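Local atomic coordinates of ArCE4A (Arthrobacter sp. AW19M34-1, PDB entry 5LGC), a protein that probably removes acetyl groups from N-acetylglucosamine units of chitin-like polysaccharides, as a carbohydrate esterase of family 4. Residues A[28-33]-A[52-57]; A[137-142]-A[167-172]. All coordinates share one frame; numbering follows the deposited sequence.

Contact 1. Residues A[28-33]-A[52-57]; sequences ALTFDD and PATFFV. With NAG (2-acetamido-2-deoxy-beta-D-glucopyranose), chain B.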
ATOM      1  N   ALA A  28       4.715  -4.078   7.447  1.00 30.75           N
ATOM      2  CA  ALA A  28       4.527  -3.113   6.370  1.00 32.27           C
ATOM      3  C   ALA A  28       3.198  -2.366   6.501  1.00 31.82           C
ATOM      4  O   ALA A  28       2.129  -2.971   6.421  1.00 30.82           O
ATOM      5  CB  ALA A  28       4.607  -3.812   5.022  1.00 34.62           C
ATOM      6  N   LEU A  29       3.272  -1.052   6.704  1.00 28.61           N
ATOM      7  CA  LEU A  29       2.088  -0.193   6.698  1.00 31.86           C
ATOM      8  C   LEU A  29       1.743   0.184   5.268  1.00 29.79           C
ATOM      9  O   LEU A  29       2.575   0.740   4.556  1.00 28.50           O
ATOM     10  CB  LEU A  29       2.317   1.073   7.523  1.00 34.51           C
ATOM     11  CG  LEU A  29       2.771   0.885   8.969  1.00 40.31           C
ATOM     12  CD1 LEU A  29       2.919   2.236   9.661  1.00 34.51           C
ATOM     13  CD2 LEU A  29       1.788   0.002   9.710  1.00 41.20           C
ATOM     14  N   THR A  30       0.524  -0.131   4.838  1.00 32.10           N
ATOM     15  CA  THR A  30       0.122   0.169   3.467  1.00 29.06           C
ATOM     16  C   THR A  30      -1.126   1.039   3.433  1.00 32.66           C
ATOM     17  O   THR A  30      -1.998   0.928   4.292  1.00 32.71           O
ATOM     18  CB  THR A  30      -0.143  -1.113   2.655  1.00 30.03           C
ATOM     19  OG1 THR A  30      -1.320  -1.757   3.154  1.00 27.34           O
ATOM     20  CG2 THR A  30       1.040  -2.068   2.759  1.00 27.41           C
ATOM     21  N   PHE A  31      -1.201   1.907   2.433  1.00 31.93           N
ATOM     22  CA  PHE A  31      -2.334   2.814   2.287  1.00 29.34           C
ATOM     23  C   PHE A  31      -2.922   2.723   0.892  1.00 31.15           C
ATOM     24  O   PHE A  31      -2.212   2.877  -0.105  1.00 29.95           O
ATOM     25  CB  PHE A  31      -1.914   4.252   2.588  1.00 28.61           C
ATOM     26  CG  PHE A  31      -1.345   4.431   3.962  1.00 32.76           C
ATOM     27  CD1 PHE A  31      -2.179   4.642   5.045  1.00 33.04           C
ATOM     28  CD2 PHE A  31       0.021   4.361   4.176  1.00 29.38           C
ATOM     29  CE1 PHE A  31      -1.657   4.796   6.321  1.00 35.16           C
ATOM     30  CE2 PHE A  31       0.546   4.510   5.449  1.00 34.35           C
ATOM     31  CZ  PHE A  31      -0.298   4.730   6.521  1.00 31.99           C
ATOM     32  N   ASP A  32      -4.226   2.486   0.826  1.00 35.16           N
ATOM     33  CA  ASP A  32      -4.901   2.331  -0.457  1.00 37.02           C
ATOM     34  C   ASP A  32      -5.713   3.556  -0.865  1.00 34.52           C
ATOM     35  O   ASP A  32      -6.161   4.327  -0.014  1.00 30.65           O
ATOM     36  CB  ASP A  32      -5.821   1.113  -0.421  1.00 42.92           C
ATOM     37  CG  ASP A  32      -5.063  -0.191  -0.523  1.00 49.28           C
ATOM     38  OD1 ASP A  32      -3.880  -0.246  -0.129  1.00 47.17           O
ATOM     39  OD2 ASP A  32      -5.661  -1.169  -1.005  1.00 54.42           O
ATOM     40  N   ASP A  33      -5.871   3.711  -2.181  1.00 33.97           N
ATOM     41  CA  ASP A  33      -6.871   4.588  -2.804  1.00 37.33           C
ATOM     42  C   ASP A  33      -6.510   6.060  -2.805  1.00 45.68           C
ATOM     43  O   ASP A  33      -7.337   6.905  -3.137  1.00 44.22           O
ATOM     44  CB  ASP A  33      -8.239   4.417  -2.141  1.00 38.11           C
ATOM     45  CG  ASP A  33      -8.850   3.067  -2.421  1.00 44.46           C
ATOM     46  OD1 ASP A  33      -8.402   2.418  -3.388  1.00 44.64           O
ATOM     47  OD2 ASP A  33      -9.776   2.664  -1.686  1.00 47.90           O
ATOM     48  N   PRO A  52       8.821   4.586   6.612  1.00 36.71           N
ATOM     49  CA  PRO A  52       8.466   4.304   5.219  1.00 33.14           C
ATOM     50  C   PRO A  52       7.137   3.583   5.142  1.00 36.59           C
ATOM     51  O   PRO A  52       6.783   2.870   6.083  1.00 38.65           O
ATOM     52  CB  PRO A  52       9.602   3.400   4.749  1.00 35.97           C
ATOM     53  CG  PRO A  52       9.988   2.658   5.984  1.00 34.48           C
ATOM     54  CD  PRO A  52       9.814   3.625   7.128  1.00 37.77           C
ATOM     55  N   ALA A  53       6.409   3.768   4.047  1.00 35.06           N
ATOM     56  CA  ALA A  53       5.156   3.047   3.843  1.00 32.98           C
ATOM     57  C   ALA A  53       4.952   2.715   2.375  1.00 33.16           C
ATOM     58  O   ALA A  53       5.698   3.176   1.506  1.00 34.15           O
ATOM     59  CB  ALA A  53       3.980   3.854   4.368  1.00 31.01           C
ATOM     60  N   THR A  54       3.931   1.911   2.102  1.00 31.56           N
ATOM     61  CA  THR A  54       3.614   1.534   0.736  1.00 26.63           C
ATOM     62  C   THR A  54       2.250   2.086   0.360  1.00 26.40           C
ATOM     63  O   THR A  54       1.263   1.864   1.062  1.00 27.39           O
ATOM     64  CB  THR A  54       3.636   0.004   0.551  1.00 29.93           C
ATOM     65  OG1 THR A  54       4.884  -0.507   1.027  1.00 32.32           O
ATOM     66  CG2 THR A  54       3.468  -0.373  -0.918  1.00 22.88           C
ATOM     67  N   PHE A  55       2.200   2.819  -0.744  1.00 25.93           N
ATOM     68  CA  PHE A  55       0.951   3.412  -1.195  1.00 24.66           C
ATOM     69  C   PHE A  55       0.461   2.722  -2.459  1.00 28.30           C
ATOM     70  O   PHE A  55       1.109   2.788  -3.503  1.00 31.09           O
ATOM     71  CB  PHE A  55       1.132   4.916  -1.436  1.00 21.31           C
ATOM     72  CG  PHE A  55       1.488   5.688  -0.194  1.00 28.19           C
ATOM     73  CD1 PHE A  55       0.497   6.234   0.607  1.00 21.63           C
ATOM     74  CD2 PHE A  55       2.812   5.861   0.178  1.00 36.35           C
ATOM     75  CE1 PHE A  55       0.818   6.941   1.744  1.00 34.37           C
ATOM     76  CE2 PHE A  55       3.139   6.566   1.323  1.00 39.06           C
ATOM     77  CZ  PHE A  55       2.143   7.108   2.105  1.00 35.43           C
ATOM     78  N   PHE A  56      -0.671   2.034  -2.359  1.00 30.61           N
ATOM     79  CA  PHE A  56      -1.305   1.471  -3.541  1.00 30.36           C
ATOM     80  C   PHE A  56      -2.248   2.510  -4.121  1.00 31.84           C
ATOM     81  O   PHE A  56      -3.370   2.690  -3.645  1.00 34.77           O
ATOM     82  CB  PHE A  56      -2.035   0.171  -3.206  1.00 29.07           C
ATOM     83  CG  PHE A  56      -1.109  -0.946  -2.830  1.00 24.79           C
ATOM     84  CD1 PHE A  56      -0.584  -1.782  -3.800  1.00 27.53           C
ATOM     85  CD2 PHE A  56      -0.744  -1.144  -1.513  1.00 25.95           C
ATOM     86  CE1 PHE A  56       0.274  -2.810  -3.460  1.00 26.11           C
ATOM     87  CE2 PHE A  56       0.119  -2.168  -1.165  1.00 25.42           C
ATOM     88  CZ  PHE A  56       0.629  -3.000  -2.138  1.00 30.46           C
ATOM     89  N   VAL A  57      -1.768   3.203  -5.148  1.00 32.28           N
ATOM     90  CA  VAL A  57      -2.470   4.357  -5.678  1.00 34.40           C
ATOM     91  C   VAL A  57      -3.425   4.009  -6.811  1.00 32.88           C
ATOM     92  O   VAL A  57      -3.189   3.094  -7.602  1.00 33.71           O
ATOM     93  CB  VAL A  57      -1.482   5.429  -6.172  1.00 25.62           C
ATOM     94  CG1 VAL A  57      -0.678   5.975  -5.002  1.00 30.96           C
ATOM     95  CG2 VAL A  57      -0.556   4.859  -7.234  1.00 25.69           C
TER
HETATM   96  C1  NAG B   2     -12.748  -2.084   0.406  1.00 78.66           C
HETATM   97  C2  NAG B   2     -11.950  -1.503  -0.656  1.00 82.49           C
HETATM   98  C3  NAG B   2     -11.954   0.014  -0.376  1.00 80.14           C
HETATM   99  C4  NAG B   2     -13.367   0.464  -0.595  1.00 78.61           C
HETATM  100  C5  NAG B   2     -14.259  -0.303   0.389  1.00 75.38           C
HETATM  101  C6  NAG B   2     -15.709   0.143   0.176  1.00 69.92           C
HETATM  102  C7  NAG B   2      -9.616  -2.036  -1.360  1.00 90.88           C
HETATM  103  C8  NAG B   2      -8.310  -2.639  -0.850  1.00 92.70           C
HETATM  104  N2  NAG B   2     -10.590  -2.021  -0.451  1.00 87.50           N
HETATM  105  O3  NAG B   2     -11.070   0.703  -1.259  1.00 78.15           O
HETATM  106  O4  NAG B   2     -13.476   1.867  -0.304  1.00 82.12           O
HETATM  107  O5  NAG B   2     -14.151  -1.719   0.182  1.00 76.49           O
HETATM  108  O6  NAG B   2     -16.105  -0.133  -1.173  1.00 65.95           O
HETATM  109  O7  NAG B   2      -9.783  -1.801  -2.553  1.00 92.69           O
HETATM  110  O   HOH W   1       5.682   0.508   6.863  1.00 28.43           O
HETATM  111  O   HOH W   2       4.923  -0.390   3.609  1.00 36.58           O
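Phe31 and Phe55 both hold CG anti to the carbonyl carbon (chi1 -58° and -63°), which lays the two benzyl groups side by side on the helix-facing side of the sheet. Their rings are 24° from parallel but slid apart, so CE1 of Phe55 meets CD2 of Phe31 at 3.6 Å. Ala53 CB sits in the plane of the Phe31 ring, 3.7 Å from CE2, where a small methyl fits at the edge. Leu42 of helix 39-48 packs against both phenylalanines. That helix joins parallel strands 26-32 and 54-57, making a classic beta-alpha-beta unit. The backbone ladder alternates between the two strands: Thr54 N donates to Leu29 O, Phe31 N to Thr54 O (2.8 Å) and Phe56 N to Phe31 O. The sequence Thr-Phe-Asp-Asp is the first NodB motif, which carries active-site aspartates in relatives. The second aspartate, Asp33, accepts from O3 of the chain B sugar through OD2, though at a doubtful 2.4 Å. On the other face, Thr30 CB touches the edge of the Phe56 ring, and Asp32 OD1 lies 3.5 Å from Phe56 CD2 while forming a salt bridge with Arg120. Asp32 OD2 turns to the acetyl methyl C8 of the chain B sugar, 3.0 Å away. With an alanine here, Arg120 is likely to lose its acidic mate and a gap to open beside Phe56 and the acetyl methyl.

Contact 2. Residues A[137-142]-A[167-172]; sequences PLVLWD and GSIILM. With NAG (2-acetamido-2-deoxy-beta-D-glucopyranose), chain C.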
ATOM      1  N   PRO A 137       3.649  -9.007  -8.941  1.00 49.08           N
ATOM      2  CA  PRO A 137       3.152  -9.745  -7.778  1.00 46.87           C
ATOM      3  C   PRO A 137       1.891  -9.102  -7.219  1.00 37.55           C
ATOM      4  O   PRO A 137       1.826  -7.881  -7.125  1.00 33.71           O
ATOM      5  CB  PRO A 137       4.303  -9.634  -6.774  1.00 49.47           C
ATOM      6  CG  PRO A 137       5.509  -9.435  -7.608  1.00 51.79           C
ATOM      7  CD  PRO A 137       5.061  -8.618  -8.782  1.00 49.00           C
ATOM      8  N   LEU A 138       0.903  -9.911  -6.855  1.00 33.21           N
ATOM      9  CA  LEU A 138      -0.289  -9.390  -6.205  1.00 34.08           C
ATOM     10  C   LEU A 138      -0.062  -9.323  -4.710  1.00 32.87           C
ATOM     11  O   LEU A 138       0.321 -10.311  -4.092  1.00 38.86           O
ATOM     12  CB  LEU A 138      -1.514 -10.251  -6.520  1.00 37.95           C
ATOM     13  CG  LEU A 138      -2.259  -9.957  -7.819  1.00 46.11           C
ATOM     14  CD1 LEU A 138      -1.414 -10.327  -9.029  1.00 57.64           C
ATOM     15  CD2 LEU A 138      -3.587 -10.710  -7.834  1.00 40.27           C
ATOM     16  N   VAL A 139      -0.289  -8.153  -4.128  1.00 33.47           N
ATOM     17  CA  VAL A 139      -0.074  -7.976  -2.699  1.00 33.62           C
ATOM     18  C   VAL A 139      -1.390  -7.723  -1.987  1.00 35.66           C
ATOM     19  O   VAL A 139      -2.063  -6.726  -2.237  1.00 35.60           O
ATOM     20  CB  VAL A 139       0.885  -6.809  -2.401  1.00 33.33           C
ATOM     21  CG1 VAL A 139       1.126  -6.705  -0.909  1.00 36.84           C
ATOM     22  CG2 VAL A 139       2.197  -6.996  -3.137  1.00 33.42           C
ATOM     23  N   LEU A 140      -1.756  -8.637  -1.097  1.00 36.42           N
ATOM     24  CA  LEU A 140      -2.970  -8.470  -0.321  1.00 34.93           C
ATOM     25  C   LEU A 140      -2.600  -7.918   1.054  1.00 37.86           C
ATOM     26  O   LEU A 140      -1.766  -7.020   1.158  1.00 40.47           O
ATOM     27  CB  LEU A 140      -3.737  -9.793  -0.213  1.00 39.36           C
ATOM     28  CG  LEU A 140      -4.498 -10.298  -1.453  1.00 47.30           C
ATOM     29  CD1 LEU A 140      -5.524  -9.284  -1.924  1.00 41.32           C
ATOM     30  CD2 LEU A 140      -3.574 -10.684  -2.603  1.00 55.22           C
ATOM     31  N   TRP A 141      -3.210  -8.454   2.102  1.00 41.60           N
ATOM     32  CA  TRP A 141      -2.955  -7.987   3.461  1.00 43.59           C
ATOM     33  C   TRP A 141      -3.305  -9.090   4.441  1.00 41.32           C
ATOM     34  O   TRP A 141      -4.039 -10.016   4.096  1.00 38.59           O
ATOM     35  CB  TRP A 141      -3.776  -6.732   3.766  1.00 34.62           C
ATOM     36  CG  TRP A 141      -5.230  -6.966   3.557  1.00 36.96           C
ATOM     37  CD1 TRP A 141      -6.121  -7.453   4.468  1.00 36.92           C
ATOM     38  CD2 TRP A 141      -5.963  -6.764   2.345  1.00 37.59           C
ATOM     39  NE1 TRP A 141      -7.364  -7.556   3.903  1.00 37.51           N
ATOM     40  CE2 TRP A 141      -7.296  -7.139   2.600  1.00 34.76           C
ATOM     41  CE3 TRP A 141      -5.624  -6.294   1.071  1.00 36.85           C
ATOM     42  CZ2 TRP A 141      -8.291  -7.063   1.629  1.00 39.77           C
ATOM     43  CZ3 TRP A 141      -6.614  -6.218   0.106  1.00 35.71           C
ATOM     44  CH2 TRP A 141      -7.931  -6.600   0.392  1.00 39.48           C
ATOM     45  N   ASP A 142      -2.800  -9.009   5.667  1.00 36.64           N
ATOM     46  CA  ASP A 142      -3.226  -9.985   6.660  1.00 44.84           C
ATOM     47  C   ASP A 142      -3.880  -9.283   7.843  1.00 43.59           C
ATOM     48  O   ASP A 142      -4.515  -9.920   8.680  1.00 44.09           O
ATOM     49  CB  ASP A 142      -2.057 -10.855   7.121  1.00 46.88           C
ATOM     50  CG  ASP A 142      -1.047 -10.084   7.930  1.00 47.55           C
ATOM     51  OD1 ASP A 142      -0.645  -8.990   7.485  1.00 43.16           O
ATOM     52  OD2 ASP A 142      -0.665 -10.569   9.016  1.00 50.94           O
ATOM     53  N   GLY A 167       6.065  -9.829   9.869  1.00 39.19           N
ATOM     54  CA  GLY A 167       5.839 -10.045   8.455  1.00 39.48           C
ATOM     55  C   GLY A 167       4.454  -9.618   8.006  1.00 43.28           C
ATOM     56  O   GLY A 167       4.091  -9.791   6.844  1.00 43.76           O
ATOM     57  N   SER A 168       3.671  -9.064   8.922  1.00 42.54           N
ATOM     58  CA  SER A 168       2.321  -8.640   8.576  1.00 37.49           C
ATOM     59  C   SER A 168       2.326  -7.501   7.572  1.00 38.61           C
ATOM     60  O   SER A 168       3.259  -6.687   7.521  1.00 33.77           O
ATOM     61  CB  SER A 168       1.539  -8.204   9.817  1.00 38.76           C
ATOM     62  OG  SER A 168       1.033  -9.317  10.526  1.00 40.73           O
ATOM     63  N   ILE A 169       1.271  -7.466   6.769  1.00 34.23           N
ATOM     64  CA  ILE A 169       0.966  -6.333   5.919  1.00 33.62           C
ATOM     65  C   ILE A 169      -0.345  -5.724   6.399  1.00 37.72           C
ATOM     66  O   ILE A 169      -1.383  -6.376   6.373  1.00 36.74           O
ATOM     67  CB  ILE A 169       0.843  -6.748   4.451  1.00 36.73           C
ATOM     68  CG1 ILE A 169       2.174  -7.299   3.948  1.00 38.04           C
ATOM     69  CG2 ILE A 169       0.375  -5.574   3.605  1.00 38.31           C
ATOM     70  CD1 ILE A 169       2.102  -7.880   2.561  1.00 41.39           C
ATOM     71  N   ILE A 170      -0.293  -4.479   6.855  1.00 35.37           N
ATOM     72  CA  ILE A 170      -1.464  -3.841   7.435  1.00 34.44           C
ATOM     73  C   ILE A 170      -2.173  -2.969   6.410  1.00 35.80           C
ATOM     74  O   ILE A 170      -1.548  -2.155   5.736  1.00 38.71           O
ATOM     75  CB  ILE A 170      -1.079  -2.993   8.657  1.00 37.34           C
ATOM     76  CG1 ILE A 170      -0.362  -3.863   9.690  1.00 38.27           C
ATOM     77  CG2 ILE A 170      -2.309  -2.335   9.268  1.00 29.61           C
ATOM     78  CD1 ILE A 170       0.086  -3.100  10.909  1.00 37.76           C
ATOM     79  N   LEU A 171      -3.483  -3.151   6.285  1.00 33.58           N
ATOM     80  CA  LEU A 171      -4.245  -2.400   5.303  1.00 30.21           C
ATOM     81  C   LEU A 171      -4.933  -1.192   5.916  1.00 30.47           C
ATOM     82  O   LEU A 171      -5.765  -1.317   6.817  1.00 31.57           O
ATOM     83  CB  LEU A 171      -5.288  -3.291   4.628  1.00 33.61           C
ATOM     84  CG  LEU A 171      -6.267  -2.520   3.740  1.00 30.71           C
ATOM     85  CD1 LEU A 171      -5.556  -1.878   2.562  1.00 25.19           C
ATOM     86  CD2 LEU A 171      -7.392  -3.424   3.259  1.00 26.87           C
ATOM     87  N   MET A 172      -4.576  -0.021   5.409  1.00 26.34           N
ATOM     88  CA  MET A 172      -5.228   1.221   5.780  1.00 29.53           C
ATOM     89  C   MET A 172      -5.596   1.965   4.513  1.00 30.16           C
ATOM     90  O   MET A 172      -5.156   1.598   3.421  1.00 29.22           O
ATOM     91  CB  MET A 172      -4.320   2.067   6.672  1.00 25.12           C
ATOM     92  CG  MET A 172      -4.398   1.681   8.142  1.00 31.55           C
ATOM     93  SD  MET A 172      -3.057   2.369   9.126  1.00 39.21           S
ATOM     94  CE  MET A 172      -1.642   1.741   8.226  1.00 35.90           C
TER
HETATM   95  C1  NAG C   1     -13.367  -6.888   2.434  1.00 78.82           C
HETATM   96  C2  NAG C   1     -14.574  -5.998   2.111  1.00 81.48           C
HETATM   97  C3  NAG C   1     -14.210  -5.140   0.909  1.00 82.19           C
HETATM   98  C4  NAG C   1     -13.004  -4.304   1.282  1.00 80.60           C
HETATM   99  C5  NAG C   1     -11.848  -5.250   1.606  1.00 77.68           C
HETATM  100  C6  NAG C   1     -10.577  -4.441   1.888  1.00 73.42           C
HETATM  101  C7  NAG C   1     -15.806  -7.758   0.828  1.00 77.21           C
HETATM  102  C8  NAG C   1     -17.135  -8.503   0.741  1.00 73.45           C
HETATM  103  N2  NAG C   1     -15.748  -6.846   1.822  1.00 79.21           N
HETATM  104  O1  NAG C   1     -13.638  -7.678   3.594  1.00 78.22           O
HETATM  105  O3  NAG C   1     -15.312  -4.276   0.592  1.00 81.45           O
HETATM  106  O4  NAG C   1     -12.615  -3.488   0.193  1.00 80.03           O
HETATM  107  O5  NAG C   1     -12.212  -6.093   2.719  1.00 79.45           O
HETATM  108  O6  NAG C   1     -10.798  -3.560   2.993  1.00 68.28           O
HETATM  109  O7  NAG C   1     -14.911  -7.995   0.014  1.00 79.25           O
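Leu171 CD2 stands over the face of the Trp141 indole, 3.8 Å from the centroid of the six-membered ring and only 14° off its normal, a CH-pi contact. Trp141 CG lies between the backbone N and the carbonyl carbon (chi1 56°), turning the broad ring across the leucine; a flat aromatic suits this place, offering its face to the leucine methyl, while CZ2 lies 3.5 Å from C6 of the chain C sugar. Asp142 takes the same position about its first torsion, its carboxylate forking over the start of the other strand. Asp142 OD2 accepts from Ser168 OG (2.6 Å) through its syn lone pair, while its OD1 is met nearly along the C-O axis by Ile169 N (2.6 Å). Two bonds thus hold the carboxylate, and a third is backbone to backbone, from Asp142 N to Ile169 O (3.1 Å). Deeper in, Val139 and Ile169 cross at about a right angle, valine CG1 3.8 Å from isoleucine CD1, two branched residues filling a buried corner. Here the chain passes the strand end on its way to strand 143-144, which pairs with strand 168-173 in the curled parallel sheet, giving the distorted barrel of the NodB homology fold an aromatic wall beside bound sugar.

Contacts 1 and 2, with centres about 9 Å apart, meet where strand 26-32 pairs with strand 168-173 in the same sheet. Ala28 O lies 2.9 Å from Ile170 N, and Thr30 OG1 lies 2.6 Å from Ile170 O; both are probable hydrogen bonds. Side chains join them on both faces: Asp32 CG packs on Leu171 CD1, and Phe31 CE1 on Met172 CE, each at 3.6 Å. Arg120, the partner of Asp32, also donates to the carbonyls of Val139 and Leu140. C1 of the chain B sugar, beside Asp32, is 1.4 Å from O4 of the chain C sugar, beside Trp141, so the two units form one beta-1,4-linked chitobiose spanning both contacts, probably in the substrate cleft.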